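Side-chain contacts in rhodopsin (Todarodes pacificus, PDB 2Z73), which detects light for vision through its bound 11-cis retinal, whose isomerisation to the all-trans form switches on G-protein signalling to phospholipase C: residues 195-198 against 199-203; 112-115 against 116-120. All coordinates share one frame; numbering follows the deposited sequence.

Contact 1 (195-198 against 199-203); sequences STTR and SNILC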
loop_
_atom_site.group_PDB
_atom_site.type_symbol
_atom_site.label_atom_id
_atom_site.label_comp_id
_atom_site.label_asym_id
_atom_site.label_seq_id
_atom_site.Cartn_x
_atom_site.Cartn_y
_atom_site.Cartn_z
ATOM N N SER A 195 -3.745 13.733 -26.738
ATOM C CA SER A 195 -5.053 13.403 -26.194
ATOM C C SER A 195 -5.032 12.046 -25.507
ATOM O O SER A 195 -5.409 11.923 -24.344
ATOM C CB SER A 195 -6.099 13.401 -27.310
ATOM O OG SER A 195 -7.341 12.921 -26.827
ATOM N N THR A 196 -4.583 11.033 -26.237
ATOM C CA THR A 196 -4.520 9.678 -25.713
ATOM C C THR A 196 -3.796 9.594 -24.374
ATOM O O THR A 196 -4.375 9.184 -23.376
ATOM C CB THR A 196 -3.803 8.736 -26.707
ATOM O OG1 THR A 196 -4.430 8.832 -27.991
ATOM C CG2 THR A 196 -3.874 7.285 -26.213
ATOM N N THR A 197 -2.525 9.984 -24.367
ATOM C CA THR A 197 -1.717 9.931 -23.156
ATOM C C THR A 197 -2.330 10.684 -21.985
ATOM O O THR A 197 -2.358 10.180 -20.854
ATOM C CB THR A 197 -0.309 10.501 -23.385
ATOM O OG1 THR A 197 0.307 9.850 -24.510
ATOM C CG2 THR A 197 0.544 10.282 -22.141
ATOM N N ARG A 198 -2.829 11.886 -22.251
ATOM C CA ARG A 198 -3.412 12.715 -21.199
ATOM C C ARG A 198 -4.669 12.138 -20.582
ATOM O O ARG A 198 -4.893 12.288 -19.380
ATOM C CB ARG A 198 -3.691 14.123 -21.734
ATOM C CG ARG A 198 -4.287 15.075 -20.710
ATOM C CD ARG A 198 -4.210 16.517 -21.183
ATOM N NE ARG A 198 -2.865 17.067 -21.035
ATOM C CZ ARG A 198 -2.520 18.302 -21.388
ATOM N NH1 ARG A 198 -3.423 19.113 -21.916
ATOM N NH2 ARG A 198 -1.276 18.729 -21.203
ATOM N N SER A 199 -5.496 11.481 -21.388
ATOM C CA SER A 199 -6.728 10.881 -20.872
ATOM C C SER A 199 -6.388 9.714 -19.953
ATOM O O SER A 199 -7.010 9.532 -18.900
ATOM C CB SER A 199 -7.628 10.399 -22.021
ATOM O OG SER A 199 -6.932 9.561 -22.925
ATOM N N ASN A 200 -5.395 8.925 -20.348
ATOM C CA ASN A 200 -4.979 7.793 -19.538
ATOM C C ASN A 200 -4.401 8.292 -18.218
ATOM O O ASN A 200 -4.628 7.691 -17.172
ATOM C CB ASN A 200 -3.953 6.945 -20.280
ATOM C CG ASN A 200 -3.607 5.676 -19.531
ATOM O OD1 ASN A 200 -2.486 5.508 -19.053
ATOM N ND2 ASN A 200 -4.577 4.772 -19.425
ATOM N N ILE A 201 -3.653 9.389 -18.261
ATOM C CA ILE A 201 -3.101 9.947 -17.027
ATOM C C ILE A 201 -4.258 10.396 -16.146
ATOM O O ILE A 201 -4.335 10.038 -14.972
ATOM C CB ILE A 201 -2.204 11.172 -17.288
ATOM C CG1 ILE A 201 -0.910 10.737 -17.966
ATOM C CG2 ILE A 201 -1.921 11.885 -15.981
ATOM C CD1 ILE A 201 0.037 11.857 -18.254
ATOM N N LEU A 202 -5.167 11.182 -16.715
ATOM C CA LEU A 202 -6.309 11.669 -15.950
ATOM C C LEU A 202 -7.091 10.505 -15.349
ATOM O O LEU A 202 -7.616 10.599 -14.235
ATOM C CB LEU A 202 -7.217 12.517 -16.845
ATOM C CG LEU A 202 -6.545 13.794 -17.356
ATOM C CD1 LEU A 202 -7.457 14.485 -18.341
ATOM C CD2 LEU A 202 -6.209 14.711 -16.186
ATOM N N CYS A 203 -7.163 9.405 -16.091
ATOM C CA CYS A 203 -7.864 8.222 -15.618
ATOM C C CYS A 203 -7.113 7.578 -14.452
ATOM O O CYS A 203 -7.725 7.151 -13.464
ATOM C CB CYS A 203 -8.012 7.208 -16.749
ATOM S SG CYS A 203 -9.413 7.501 -17.827
#
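The flat carbonyl group of Thr196 takes two bonds from residues a turn further on, and they arrive differently. Asn200 N comes nearly end-on to Thr196 O at 3.2 Å, whereas Ser199 OG stands 2.6 Å from Thr196 O and is tilted 27° from the carbonyl plane. That reach depends on the serine torsion: chi1 of 52° tucks OG between its own N and carbonyl carbon, facing back along the helix. The same OG is also hydrogen-bonded to Trp174 NE1, so the hydroxyl joins the helix to the loop beside it. All this happens in the first turns of helix 195-224, the fifth membrane helix of the seven-helix opsin bundle, where it emerges on the extracellular side. Just before the first residue of the helix, Asp194 OD1 is hydrogen-bonded to Thr197 OG1. On another side Arg198 and Leu202 run alongside each other, Arg198 CG lying 4.0 Å from Leu202 CD1. The arginine bends at chi3 (-77°), and its NH2 bonds to Gln285 O, while both side chains touch Phe286 of helix 246-286. Ile201 CG1 packs 3.3 Å from Thr197 O, and its CD1 sits 4.2 Å from Thr197 CG2.

Contact 2 (112-115 against 116-120); sequences GFIG and GIFGF. With RET (retinal), chain D.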
loop_
_atom_site.group_PDB
_atom_site.type_symbol
_atom_site.label_atom_id
_atom_site.label_comp_id
_atom_site.label_asym_id
_atom_site.label_seq_id
_atom_site.Cartn_x
_atom_site.Cartn_y
_atom_site.Cartn_z
ATOM N N GLY A 112 6.852 -1.348 -15.577
ATOM C CA GLY A 112 5.954 -0.234 -15.319
ATOM C C GLY A 112 4.526 -0.642 -15.019
ATOM O O GLY A 112 3.894 -0.073 -14.134
ATOM N N PHE A 113 4.027 -1.624 -15.765
ATOM C CA PHE A 113 2.668 -2.136 -15.610
ATOM C C PHE A 113 2.449 -2.803 -14.239
ATOM O O PHE A 113 1.383 -2.664 -13.627
ATOM C CB PHE A 113 2.387 -3.130 -16.734
ATOM C CG PHE A 113 1.048 -3.803 -16.643
ATOM C CD1 PHE A 113 -0.115 -3.065 -16.491
ATOM C CD2 PHE A 113 0.950 -5.188 -16.764
ATOM C CE1 PHE A 113 -1.358 -3.683 -16.458
ATOM C CE2 PHE A 113 -0.296 -5.822 -16.733
ATOM C CZ PHE A 113 -1.454 -5.061 -16.580
ATOM N N ILE A 114 3.461 -3.533 -13.777
ATOM C CA ILE A 114 3.408 -4.207 -12.501
ATOM C C ILE A 114 3.479 -3.183 -11.381
ATOM O O ILE A 114 2.826 -3.321 -10.337
ATOM C CB ILE A 114 4.580 -5.189 -12.355
ATOM C CG1 ILE A 114 4.334 -6.414 -13.236
ATOM C CG2 ILE A 114 4.758 -5.592 -10.899
ATOM C CD1 ILE A 114 3.140 -7.246 -12.807
ATOM N N GLY A 115 4.279 -2.149 -11.600
ATOM C CA GLY A 115 4.420 -1.108 -10.603
ATOM C C GLY A 115 3.094 -0.404 -10.413
ATOM O O GLY A 115 2.656 -0.156 -9.285
ATOM N N GLY A 116 2.434 -0.101 -11.525
ATOM C CA GLY A 116 1.167 0.591 -11.437
ATOM C C GLY A 116 0.035 -0.265 -10.927
ATOM O O GLY A 116 -0.758 0.165 -10.084
ATOM N N ILE A 117 -0.033 -1.486 -11.444
ATOM C CA ILE A 117 -1.077 -2.432 -11.086
ATOM C C ILE A 117 -1.128 -2.699 -9.595
ATOM O O ILE A 117 -2.208 -2.801 -9.030
ATOM C CB ILE A 117 -0.887 -3.766 -11.855
ATOM C CG1 ILE A 117 -2.125 -4.649 -11.706
ATOM C CG2 ILE A 117 0.312 -4.501 -11.331
ATOM C CD1 ILE A 117 -2.069 -5.912 -12.550
ATOM N N PHE A 118 0.030 -2.802 -8.948
ATOM C CA PHE A 118 0.045 -3.062 -7.506
ATOM C C PHE A 118 0.047 -1.810 -6.656
ATOM O O PHE A 118 -0.191 -1.867 -5.456
ATOM C CB PHE A 118 1.215 -3.974 -7.133
ATOM C CG PHE A 118 1.030 -5.377 -7.610
ATOM C CD1 PHE A 118 1.723 -5.853 -8.721
ATOM C CD2 PHE A 118 0.086 -6.192 -7.005
ATOM C CE1 PHE A 118 1.473 -7.121 -9.225
ATOM C CE2 PHE A 118 -0.180 -7.467 -7.501
ATOM C CZ PHE A 118 0.520 -7.933 -8.621
ATOM N N GLY A 119 0.326 -0.676 -7.286
ATOM C CA GLY A 119 0.293 0.583 -6.571
ATOM C C GLY A 119 -1.185 0.909 -6.447
ATOM O O GLY A 119 -1.653 1.370 -5.406
ATOM N N PHE A 120 -1.932 0.647 -7.518
ATOM C CA PHE A 120 -3.369 0.900 -7.503
ATOM C C PHE A 120 -4.039 -0.105 -6.576
ATOM O O PHE A 120 -5.052 0.190 -5.952
ATOM C CB PHE A 120 -3.972 0.760 -8.914
ATOM C CG PHE A 120 -3.555 1.837 -9.880
ATOM C CD1 PHE A 120 -3.369 1.533 -11.224
ATOM C CD2 PHE A 120 -3.365 3.150 -9.455
ATOM C CE1 PHE A 120 -2.993 2.520 -12.149
ATOM C CE2 PHE A 120 -2.991 4.150 -10.362
ATOM C CZ PHE A 120 -2.803 3.830 -11.722
HETATM C C1 RET D . -0.294 7.978 -9.492
HETATM C C2 RET D . -0.695 8.764 -8.212
HETATM C C3 RET D . -0.267 8.140 -6.895
HETATM C C4 RET D . -0.671 6.660 -6.779
HETATM C C5 RET D . -0.317 5.847 -8.026
HETATM C C6 RET D . -0.138 6.420 -9.260
HETATM C C7 RET D . 0.230 5.603 -10.491
HETATM C C8 RET D . 1.483 5.011 -10.712
HETATM C C9 RET D . 1.987 4.143 -11.786
HETATM C C10 RET D . 3.260 3.769 -11.603
HETATM C C11 RET D . 4.115 2.884 -12.364
HETATM C C12 RET D . 5.417 2.550 -12.111
HETATM C C13 RET D . 6.465 3.010 -11.120
HETATM C C14 RET D . 7.682 2.389 -11.076
HETATM C C15 RET D . 8.757 2.786 -10.158
HETATM C C16 RET D . -1.320 8.255 -10.591
HETATM C C17 RET D . 1.038 8.632 -9.985
HETATM C C18 RET D . -0.201 4.388 -7.671
HETATM C C19 RET D . 1.085 3.721 -12.929
HETATM C C20 RET D . 6.083 4.190 -10.199
#
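Ile117 N donates to Phe113 O at 2.9 Å, with an N-H...O angle of 157°, the shortest backbone bond between residues 112-115 and 116-120. Next along, Phe118 N bonds to Ile114 O from above the carbonyl plane, 35° out of it. Around that same oxygen the side chains close in. Ile117 CG2, set between its own N and carbonyl carbon while CG1 lies anti to N (chi1 -168°), approaches it so tightly that the contact is doubtful, and Phe118 presents its ring edge, with CD1 3.2 Å from Ile114 O, which lies near the ring plane. Ile114 and Phe118 point the same way, side by side; Ile114 CG2 comes within 3.7 Å of Phe118 CD1, and Ile114 CD1 touches CE1 of that ring. Swapping Phe118 for an alanine would probably leave Ile114 without its aromatic neighbour and open a gap toward Ser79 and Thr82. Phe113 and Ile117 meet at an oblique angle, Phe113 CZ 4.2 Å from Ile117 CD1.

The retinal lies along the side of the helix bearing Gly112, Gly115, Gly116 and Gly119, part of the pocket. Gly116 CA is 3.5 Å from retinal C19 and Gly112 O is 3.5 Å from C11, so the polyene runs right against the backbone; a CB on Gly115 or Gly116 would collide with it. Phe120 brings its ring obliquely against the chromophore, CE2 3.5 Å from retinal C7.

Within the bundle, this part of helix 104-138, the third membrane helix, is flanked by two others: Phe113 and Ile117 pack on Val164 of helix 149-167, and Phe120 reaches Ala167 there, while Ile114 and Phe118 face Val86, Ser79 and Thr82 of helix 70-87.

Contact 1 and contact 2 sit on different membrane helices, 195-224 and 104-138. Their centres are 16 Å apart and their nearest atoms about 6 Å, so they do not touch, and of the two only contact 2 touches the retinal. Residues 112-120 line the pocket directly, running beside the polyene from C11 to the C7 end. Residues 195-203 stay further back: the side chain of Ile201 comes only to about 7 Å from the retinal, near the ring end of the chromophore. At the other end, C15 is the atom that joins Lys305 as the retinylidene group in the pigment. Contact 2 is buried in the bundle, whereas contact 1 is partly exposed at its extracellular rim.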